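Local coordinates for protein JSC1_58120g3 ([Leptolyngbya] sp. JSC-1, PDB 6XHH) that covalently binds a bilin and absorbs far-red light in its dark state, probably acting as a cyanobacteriochrome photosensor, at residues A[87-98]-A[110-121]. Sequence-based numbering, arbitrary orientation.
Sequences FVVDDIYLGETI and KRPLTDCHIEAL. With M1V (mesobiliverdin IX(alpha)), chain C; EDO (1,2-ethanediol), chain D.
The ammonium of Lys110 is gripped by three groups: the carboxylate of Asp90 in a long salt bridge (NZ to OD2, 3.4 Å), a water donating to Thr97 OG1 and Gly95 O, and a second water donating to Asp90 OD2. Asp90 is also held by His154 and Trp155. At the backbone next to Lys110, Glu96 and Arg111 pair in a single antiparallel bridge, with Glu96 N to Arg111 O at 2.9 Å and Arg111 N to Glu96 O at 3.0 Å. Leu113 CD1 lies 3.6 Å from the CA of Gly95, while its CD2 sits over the centre of one His117 ring face; the chromophore's NC atom lies over the opposite face. His117 turns its CG away from the backbone N (chi1 -173°), which lets ND1 donate to propionate O1B of the bilin at 2.9 Å. Thr114 N shares O1B, and its OG1 donates to O2B. Phe87 lies near parallel to the imidazole but slid aside, bringing CE2 to 3.5 Å from His117 CE1, and takes CAC, the first carbon of the other propionate, over its centre. Cutting Phe87 back to an alanine here is likely to leave that carbon and the imidazole without their aromatic neighbour. With Cys116 SG bonded to CAA, Phe87, Leu113, Thr114 and the start of the helix from Asp115 line part of a cyanobacteriochrome GAF bilin pocket.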
ATOM      1  N   PHE A  87      -2.512   7.477  -0.730  1.00 12.28           N
ATOM      2  CA  PHE A  87      -1.975   8.201   0.414  1.00 12.70           C
ATOM      3  C   PHE A  87      -0.455   8.131   0.338  1.00 10.71           C
ATOM      4  O   PHE A  87       0.121   7.042   0.425  1.00 12.98           O
ATOM      5  CB  PHE A  87      -2.497   7.596   1.715  1.00 11.34           C
ATOM      6  CG  PHE A  87      -2.194   8.410   2.939  1.00 10.57           C
ATOM      7  CD1 PHE A  87      -2.715   9.679   3.083  1.00 12.89           C
ATOM      8  CD2 PHE A  87      -1.400   7.894   3.946  1.00 12.27           C
ATOM      9  CE1 PHE A  87      -2.446  10.431   4.203  1.00 13.60           C
ATOM     10  CE2 PHE A  87      -1.130   8.648   5.068  1.00 16.26           C
ATOM     11  CZ  PHE A  87      -1.654   9.909   5.208  1.00 13.47           C
ATOM     12  N   VAL A  88       0.190   9.283   0.181  1.00  9.82           N
ATOM     13  CA  VAL A  88       1.596   9.370  -0.214  1.00 10.93           C
ATOM     14  C   VAL A  88       2.332  10.232   0.802  1.00 10.52           C
ATOM     15  O   VAL A  88       2.067  11.431   0.895  1.00 14.01           O
ATOM     16  CB  VAL A  88       1.754   9.959  -1.620  1.00 13.07           C
ATOM     17  CG1 VAL A  88       3.216   9.950  -2.035  1.00 15.41           C
ATOM     18  CG2 VAL A  88       0.866   9.205  -2.630  1.00 14.15           C
ATOM     19  N   VAL A  89       3.246   9.633   1.561  1.00 11.02           N
ATOM     20  CA  VAL A  89       3.933  10.322   2.663  1.00 12.60           C
ATOM     21  C   VAL A  89       5.432  10.038   2.589  1.00 13.27           C
ATOM     22  O   VAL A  89       5.889   8.954   2.981  1.00 12.12           O
ATOM     23  CB  VAL A  89       3.363   9.909   4.021  1.00 10.75           C
ATOM     24  CG1 VAL A  89       4.105  10.638   5.150  1.00 11.93           C
ATOM     25  CG2 VAL A  89       1.859  10.190   4.063  1.00  9.78           C
ATOM     26  N   ASP A  90       6.212  11.014   2.108  1.00 12.45           N
ATOM     27  CA  ASP A  90       7.665  10.851   2.076  1.00 12.62           C
ATOM     28  C   ASP A  90       8.225  10.628   3.477  1.00 11.67           C
ATOM     29  O   ASP A  90       9.114   9.797   3.678  1.00 11.14           O
ATOM     30  CB  ASP A  90       8.338  12.083   1.478  1.00 11.79           C
ATOM     31  CG  ASP A  90       8.105  12.231  -0.003  1.00 12.71           C
ATOM     32  OD1 ASP A  90       7.308  11.454  -0.560  1.00 12.82           O
ATOM     33  OD2 ASP A  90       8.757  13.109  -0.607  1.00 14.85           O
ATOM     34  N   ASP A  91       7.726  11.389   4.444  1.00 14.89           N
ATOM     35  CA  ASP A  91       8.297  11.482   5.784  1.00 10.33           C
ATOM     36  C   ASP A  91       7.116  11.616   6.738  1.00 13.50           C
ATOM     37  O   ASP A  91       6.417  12.627   6.685  1.00 12.69           O
ATOM     38  CB  ASP A  91       9.226  12.697   5.859  1.00 11.27           C
ATOM     39  CG  ASP A  91       9.926  12.853   7.200  1.00 12.95           C
ATOM     40  OD1 ASP A  91       9.409  12.379   8.221  1.00 15.50           O
ATOM     41  OD2 ASP A  91      10.993  13.492   7.212  1.00 16.89           O
ATOM     42  N   ILE A  92       6.880  10.618   7.597  1.00 10.32           N
ATOM     43  CA  ILE A  92       5.691  10.642   8.448  1.00 11.21           C
ATOM     44  C   ILE A  92       5.663  11.846   9.385  1.00 13.16           C
ATOM     45  O   ILE A  92       4.603  12.176   9.936  1.00 12.90           O
ATOM     46  CB  ILE A  92       5.540   9.336   9.265  1.00 11.58           C
ATOM     47  CG1 ILE A  92       6.660   9.180  10.302  1.00  9.85           C
ATOM     48  CG2 ILE A  92       5.406   8.127   8.337  1.00 17.58           C
ATOM     49  CD1 ILE A  92       6.355   8.070  11.325  1.00 12.58           C
ATOM     50  N   TYR A  93       6.792  12.511   9.591  1.00 13.74           N
ATOM     51  CA  TYR A  93       6.824  13.670  10.469  1.00 14.48           C
ATOM     52  C   TYR A  93       6.593  14.974   9.732  1.00 13.67           C
ATOM     53  O   TYR A  93       6.474  16.019  10.382  1.00 14.13           O
ATOM     54  CB  TYR A  93       8.157  13.723  11.219  1.00 14.65           C
ATOM     55  CG  TYR A  93       8.409  12.464  12.010  1.00 11.41           C
ATOM     56  CD1 TYR A  93       7.535  12.063  13.019  1.00 13.05           C
ATOM     57  CD2 TYR A  93       9.495  11.653  11.730  1.00 15.07           C
ATOM     58  CE1 TYR A  93       7.757  10.899  13.748  1.00 15.35           C
ATOM     59  CE2 TYR A  93       9.716  10.494  12.449  1.00 13.23           C
ATOM     60  CZ  TYR A  93       8.843  10.124  13.449  1.00 16.20           C
ATOM     61  OH  TYR A  93       9.075   8.974  14.167  1.00 18.08           O
ATOM     62  N   LEU A  94       6.535  14.939   8.401  1.00 13.11           N
ATOM     63  CA  LEU A  94       6.317  16.144   7.616  1.00 12.14           C
ATOM     64  C   LEU A  94       4.993  16.158   6.872  1.00 14.70           C
ATOM     65  O   LEU A  94       4.403  17.227   6.725  1.00 17.33           O
ATOM     66  CB  LEU A  94       7.464  16.348   6.615  1.00 13.38           C
ATOM     67  CG  LEU A  94       8.844  16.544   7.252  1.00 16.18           C
ATOM     68  CD1 LEU A  94       9.916  16.695   6.196  1.00 20.38           C
ATOM     69  CD2 LEU A  94       8.838  17.762   8.162  1.00 23.47           C
ATOM     70  N   GLY A  95       4.498  15.028   6.398  1.00 14.60           N
ATOM     71  CA  GLY A  95       3.113  14.947   5.984  1.00 14.88           C
ATOM     72  C   GLY A  95       2.947  14.480   4.549  1.00 12.15           C
ATOM     73  O   GLY A  95       3.900  14.132   3.860  1.00 11.80           O
ATOM     74  N   GLU A  96       1.693  14.480   4.117  1.00 13.67           N
ATOM     75  CA  GLU A  96       1.308  13.850   2.861  1.00 11.68           C
ATOM     76  C   GLU A  96       1.473  14.787   1.669  1.00 13.09           C
ATOM     77  O   GLU A  96       1.315  16.006   1.774  1.00 12.05           O
ATOM     78  CB  GLU A  96      -0.136  13.353   2.923  1.00 16.45           C
ATOM     79  CG  GLU A  96      -1.173  14.464   3.011  1.00 18.22           C
ATOM     80  CD  GLU A  96      -2.575  14.001   2.602  1.00 17.09           C
ATOM     81  OE1 GLU A  96      -2.740  13.435   1.509  1.00 18.08           O
ATOM     82  OE2 GLU A  96      -3.516  14.193   3.390  1.00 22.44           O
ATOM     83  N   THR A  97       1.814  14.187   0.529  1.00 10.68           N
ATOM     84  CA  THR A  97       1.805  14.862  -0.760  1.00 10.74           C
ATOM     85  C   THR A  97       0.376  14.938  -1.283  1.00 12.10           C
ATOM     86  O   THR A  97      -0.308  13.914  -1.373  1.00 14.31           O
ATOM     87  CB  THR A  97       2.679  14.090  -1.753  1.00 12.70           C
ATOM     88  OG1 THR A  97       4.015  13.992  -1.243  1.00 13.18           O
ATOM     89  CG2 THR A  97       2.693  14.791  -3.103  1.00 17.62           C
ATOM     90  N   ILE A  98      -0.079  16.142  -1.634  1.00 13.68           N
ATOM     91  CA  ILE A  98      -1.471  16.285  -2.056  1.00 15.78           C
ATOM     92  C   ILE A  98      -1.654  15.695  -3.449  1.00 13.78           C
ATOM     93  O   ILE A  98      -0.895  15.999  -4.381  1.00 14.33           O
ATOM     94  CB  ILE A  98      -1.919  17.752  -1.998  1.00 14.58           C
ATOM     95  CG1 ILE A  98      -1.716  18.305  -0.576  1.00 20.07           C
ATOM     96  CG2 ILE A  98      -3.382  17.840  -2.373  1.00 16.01           C
ATOM     97  CD1 ILE A  98      -2.455  17.535   0.498  1.00 16.69           C
ATOM     98  N   LYS A 110       2.991  20.085   1.896  1.00 17.10           N
ATOM     99  CA  LYS A 110       2.640  18.807   2.504  1.00 17.34           C
ATOM    100  C   LYS A 110       1.693  19.026   3.681  1.00 14.42           C
ATOM    101  O   LYS A 110       1.747  20.049   4.368  1.00 17.63           O
ATOM    102  CB  LYS A 110       3.894  18.057   2.965  1.00 15.47           C
ATOM    103  CG  LYS A 110       5.009  17.891   1.900  1.00 17.12           C
ATOM    104  CD  LYS A 110       4.568  17.071   0.707  1.00 20.69           C
ATOM    105  CE  LYS A 110       5.748  16.787  -0.238  1.00 17.58           C
ATOM    106  NZ  LYS A 110       6.686  15.723   0.227  1.00 18.43           N
ATOM    107  N   ARG A 111       0.799  18.060   3.897  1.00 13.11           N
ATOM    108  CA  ARG A 111      -0.204  18.160   4.949  1.00 17.02           C
ATOM    109  C   ARG A 111       0.178  17.267   6.122  1.00 14.31           C
ATOM    110  O   ARG A 111       0.138  16.042   5.984  1.00 11.83           O
ATOM    111  CB  ARG A 111      -1.580  17.770   4.414  1.00 19.33           C
ATOM    112  CG  ARG A 111      -2.706  17.975   5.398  1.00 18.34           C
ATOM    113  CD  ARG A 111      -4.036  17.554   4.779  1.00 26.06           C
ATOM    114  NE  ARG A 111      -5.153  18.320   5.319  1.00 35.01           N
ATOM    115  CZ  ARG A 111      -5.915  17.923   6.331  1.00 31.83           C
ATOM    116  NH1 ARG A 111      -5.687  16.761   6.928  1.00 37.84           N
ATOM    117  NH2 ARG A 111      -6.912  18.692   6.748  1.00 36.35           N
ATOM    118  N   PRO A 112       0.515  17.826   7.283  1.00 12.21           N
ATOM    119  CA  PRO A 112       0.955  16.998   8.414  1.00 12.01           C
ATOM    120  C   PRO A 112      -0.110  16.016   8.869  1.00 10.35           C
ATOM    121  O   PRO A 112      -1.308  16.287   8.817  1.00 13.11           O
ATOM    122  CB  PRO A 112       1.265  18.033   9.505  1.00 15.06           C
ATOM    123  CG  PRO A 112       1.631  19.269   8.743  1.00 16.41           C
ATOM    124  CD  PRO A 112       0.712  19.263   7.543  1.00 14.86           C
ATOM    125  N   LEU A 113       0.353  14.852   9.326  1.00 12.69           N
ATOM    126  CA  LEU A 113      -0.522  13.801   9.830  1.00 11.59           C
ATOM    127  C   LEU A 113      -0.890  14.054  11.288  1.00 13.07           C
ATOM    128  O   LEU A 113      -0.152  14.698  12.032  1.00 15.01           O
ATOM    129  CB  LEU A 113       0.163  12.433   9.718  1.00 11.83           C
ATOM    130  CG  LEU A 113       0.193  11.709   8.369  1.00 12.28           C
ATOM    131  CD1 LEU A 113       0.777  12.536   7.238  1.00 18.92           C
ATOM    132  CD2 LEU A 113       0.984  10.424   8.536  1.00 16.27           C
ATOM    133  N   THR A 114      -2.049  13.537  11.687  1.00 12.29           N
ATOM    134  CA  THR A 114      -2.478  13.581  13.080  1.00 14.40           C
ATOM    135  C   THR A 114      -1.549  12.726  13.937  1.00 12.60           C
ATOM    136  O   THR A 114      -1.051  11.700  13.486  1.00 14.08           O
ATOM    137  CB  THR A 114      -3.922  13.072  13.170  1.00 14.31           C
ATOM    138  OG1 THR A 114      -4.796  13.987  12.487  1.00 15.35           O
ATOM    139  CG2 THR A 114      -4.371  12.888  14.609  1.00 16.47           C
ATOM    140  N   ASP A 115      -1.317  13.143  15.190  1.00 13.47           N
ATOM    141  CA  ASP A 115      -0.247  12.505  15.956  1.00 16.82           C
ATOM    142  C   ASP A 115      -0.534  11.033  16.244  1.00 12.70           C
ATOM    143  O   ASP A 115       0.393  10.219  16.274  1.00 17.40           O
ATOM    144  CB  ASP A 115       0.032  13.256  17.260  1.00 26.21           C
ATOM    145  CG  ASP A 115       1.355  12.835  17.886  1.00 43.20           C
ATOM    146  OD1 ASP A 115       2.306  12.572  17.120  1.00 50.35           O
ATOM    147  OD2 ASP A 115       1.446  12.750  19.131  1.00 48.55           O
ATOM    148  N   CYS A 116      -1.803  10.661  16.479  1.00 13.96           N
ATOM    149  CA  CYS A 116      -2.088   9.247  16.750  1.00 13.69           C
ATOM    150  C   CYS A 116      -1.916   8.379  15.510  1.00 13.13           C
ATOM    151  O   CYS A 116      -1.595   7.184  15.632  1.00 14.20           O
ATOM    152  CB  CYS A 116      -3.491   9.055  17.349  1.00 15.87           C
ATOM    153  SG  CYS A 116      -4.943   9.564  16.436  1.00 17.43           S
ATOM    154  N   HIS A 117      -2.117   8.960  14.320  1.00 13.70           N
ATOM    155  CA  HIS A 117      -1.757   8.286  13.078  1.00 12.34           C
ATOM    156  C   HIS A 117      -0.250   8.077  13.002  1.00 16.36           C
ATOM    157  O   HIS A 117       0.228   6.960  12.746  1.00 14.28           O
ATOM    158  CB  HIS A 117      -2.276   9.119  11.902  1.00 12.51           C
ATOM    159  CG  HIS A 117      -2.122   8.471  10.557  1.00 12.14           C
ATOM    160  ND1 HIS A 117      -2.571   9.073   9.403  1.00 13.77           N
ATOM    161  CD2 HIS A 117      -1.574   7.290  10.175  1.00 13.73           C
ATOM    162  CE1 HIS A 117      -2.311   8.294   8.364  1.00 16.30           C
ATOM    163  NE2 HIS A 117      -1.713   7.203   8.805  1.00 13.51           N
ATOM    164  N   ILE A 118       0.520   9.134  13.288  1.00 15.37           N
ATOM    165  CA  ILE A 118       1.977   9.015  13.328  1.00 12.66           C
ATOM    166  C   ILE A 118       2.402   7.939  14.323  1.00 13.56           C
ATOM    167  O   ILE A 118       3.292   7.133  14.045  1.00 15.29           O
ATOM    168  CB  ILE A 118       2.616  10.375  13.661  1.00 16.39           C
ATOM    169  CG1 ILE A 118       2.434  11.329  12.482  1.00 14.03           C
ATOM    170  CG2 ILE A 118       4.108  10.209  13.944  1.00 16.23           C
ATOM    171  CD1 ILE A 118       2.836  12.757  12.805  1.00 14.45           C
ATOM    172  N   GLU A 119       1.757   7.895  15.491  1.00 14.75           N
ATOM    173  CA  GLU A 119       2.152   6.924  16.511  1.00 16.58           C
ATOM    174  C   GLU A 119       1.853   5.495  16.058  1.00 13.14           C
ATOM    175  O   GLU A 119       2.639   4.568  16.303  1.00 15.63           O
ATOM    176  CB  GLU A 119       1.436   7.251  17.824  1.00 18.19           C
ATOM    177  CG  GLU A 119       1.827   6.358  18.984  1.00 23.90           C
ATOM    178  CD  GLU A 119       0.918   6.541  20.188  1.00 34.95           C
ATOM    179  OE1 GLU A 119       0.880   5.638  21.050  1.00 33.40           O
ATOM    180  OE2 GLU A 119       0.239   7.590  20.270  1.00 48.40           O
ATOM    181  N   ALA A 120       0.717   5.308  15.389  1.00 11.81           N
ATOM    182  CA  ALA A 120       0.374   4.012  14.811  1.00 13.61           C
ATOM    183  C   ALA A 120       1.423   3.562  13.798  1.00 15.09           C
ATOM    184  O   ALA A 120       1.857   2.404  13.812  1.00 16.14           O
ATOM    185  CB  ALA A 120      -1.007   4.089  14.156  1.00 13.84           C
ATOM    186  N   LEU A 121       1.854   4.472  12.926  1.00 13.24           N
ATOM    187  CA  LEU A 121       2.908   4.159  11.967  1.00 11.92           C
ATOM    188  C   LEU A 121       4.213   3.796  12.668  1.00 15.83           C
ATOM    189  O   LEU A 121       4.870   2.810  12.309  1.00 14.56           O
ATOM    190  CB  LEU A 121       3.093   5.352  11.014  1.00 12.38           C
ATOM    191  CG  LEU A 121       1.958   5.526   9.992  1.00 16.96           C
ATOM    192  CD1 LEU A 121       1.896   6.939   9.405  1.00 15.87           C
ATOM    193  CD2 LEU A 121       2.112   4.498   8.896  1.00 15.40           C
TER
HETATM  194  OA  M1V C 801      -4.409   3.965  14.327  1.00 14.52           O
HETATM  195  C1A M1V C 801      -4.842   5.100  14.466  1.00 15.63           C
HETATM  196  NA  M1V C 801      -5.105   5.933  13.452  1.00 16.23           N
HETATM  197  C2A M1V C 801      -5.146   5.717  15.696  1.00 16.52           C
HETATM  198  CMA M1V C 801      -4.982   5.098  17.064  1.00 18.45           C
HETATM  199  C3A M1V C 801      -5.617   7.000  15.426  1.00 16.14           C
HETATM  200  CAA M1V C 801      -6.051   8.025  16.404  1.00 18.55           C
HETATM  201  CBA M1V C 801      -7.520   8.413  16.225  1.00 17.88           C
HETATM  202  C4A M1V C 801      -5.586   7.146  13.953  1.00 14.35           C
HETATM  203  CHA M1V C 801      -5.991   8.265  13.278  1.00 15.67           C
HETATM  204  C1B M1V C 801      -6.030   8.550  11.841  1.00 14.86           C
HETATM  205  C2B M1V C 801      -6.432   9.820  11.350  1.00 12.92           C
HETATM  206  CMB M1V C 801      -6.835  11.006  12.193  1.00 15.39           C
HETATM  207  C3B M1V C 801      -6.369   9.772   9.990  1.00 12.72           C
HETATM  208  CAB M1V C 801      -6.699  10.902   9.031  1.00 15.82           C
HETATM  209  CBB M1V C 801      -5.407  11.472   8.422  1.00 15.66           C
HETATM  210  CGB M1V C 801      -4.598  12.201   9.474  1.00 14.25           C
HETATM  211  O2B M1V C 801      -5.031  13.272   9.963  1.00 19.62           O
HETATM  212  O1B M1V C 801      -3.497  11.759   9.873  1.00 14.32           O
HETATM  213  NB  M1V C 801      -5.743   7.761  10.794  1.00 15.25           N
HETATM  214  C4B M1V C 801      -5.936   8.455   9.651  1.00 12.09           C
HETATM  215  CHB M1V C 801      -5.775   8.056   8.316  1.00 12.54           C
HETATM  216  C1C M1V C 801      -5.185   6.921   7.741  1.00 13.14           C
HETATM  217  C2C M1V C 801      -4.845   6.859   6.382  1.00 12.69           C
HETATM  218  CAC M1V C 801      -5.135   7.945   5.369  1.00 14.71           C
HETATM  219  CBC M1V C 801      -6.623   7.697   4.992  1.00 17.53           C
HETATM  220  CGC M1V C 801      -7.340   8.870   4.341  1.00 17.38           C
HETATM  221  O2C M1V C 801      -6.735   9.941   4.105  1.00 21.72           O
HETATM  222  O1C M1V C 801      -8.557   8.790   4.038  1.00 20.38           O
HETATM  223  C3C M1V C 801      -4.288   5.602   6.156  1.00 13.68           C
HETATM  224  CMC M1V C 801      -3.783   5.112   4.827  1.00 13.43           C
HETATM  225  NC  M1V C 801      -4.818   5.736   8.340  1.00 13.22           N
HETATM  226  C4C M1V C 801      -4.263   4.916   7.389  1.00 13.63           C
HETATM  227  CHC M1V C 801      -3.829   3.611   7.759  1.00 15.11           C
HETATM  228  C1D M1V C 801      -3.095   2.681   7.064  1.00 11.62           C
HETATM  229  C2D M1V C 801      -3.331   1.279   7.053  1.00 16.07           C
HETATM  230  CMD M1V C 801      -4.464   0.573   7.758  1.00 13.51           C
HETATM  231  ND  M1V C 801      -1.955   2.931   6.312  1.00 11.55           N
HETATM  232  C4D M1V C 801      -1.508   1.756   5.819  1.00 13.78           C
HETATM  233  OD  M1V C 801      -0.504   1.662   5.111  1.00 14.37           O
HETATM  234  C3D M1V C 801      -2.370   0.709   6.277  1.00 14.63           C
HETATM  235  CAD M1V C 801      -2.255  -0.758   5.948  1.00 14.22           C
HETATM  236  CBD M1V C 801      -1.128  -1.365   6.755  1.00 16.03           C
HETATM  237  C1  EDO D 802      -7.008  16.794  14.194  1.00 24.61           C
HETATM  238  O1  EDO D 802      -6.791  15.761  13.224  1.00 32.89           O
HETATM  239  C2  EDO D 802      -6.210  16.481  15.457  1.00 31.81           C
HETATM  240  O2  EDO D 802      -4.841  16.869  15.272  1.00 23.94           O
HETATM  241  O   HOH W   1       4.998  13.524   1.234  1.00 11.98           O
HETATM  242  O   HOH W   2       8.417  16.071  -1.904  1.00 28.13           O
HETATM  243  O   HOH W   3       3.295  14.697   9.480  1.00 12.67           O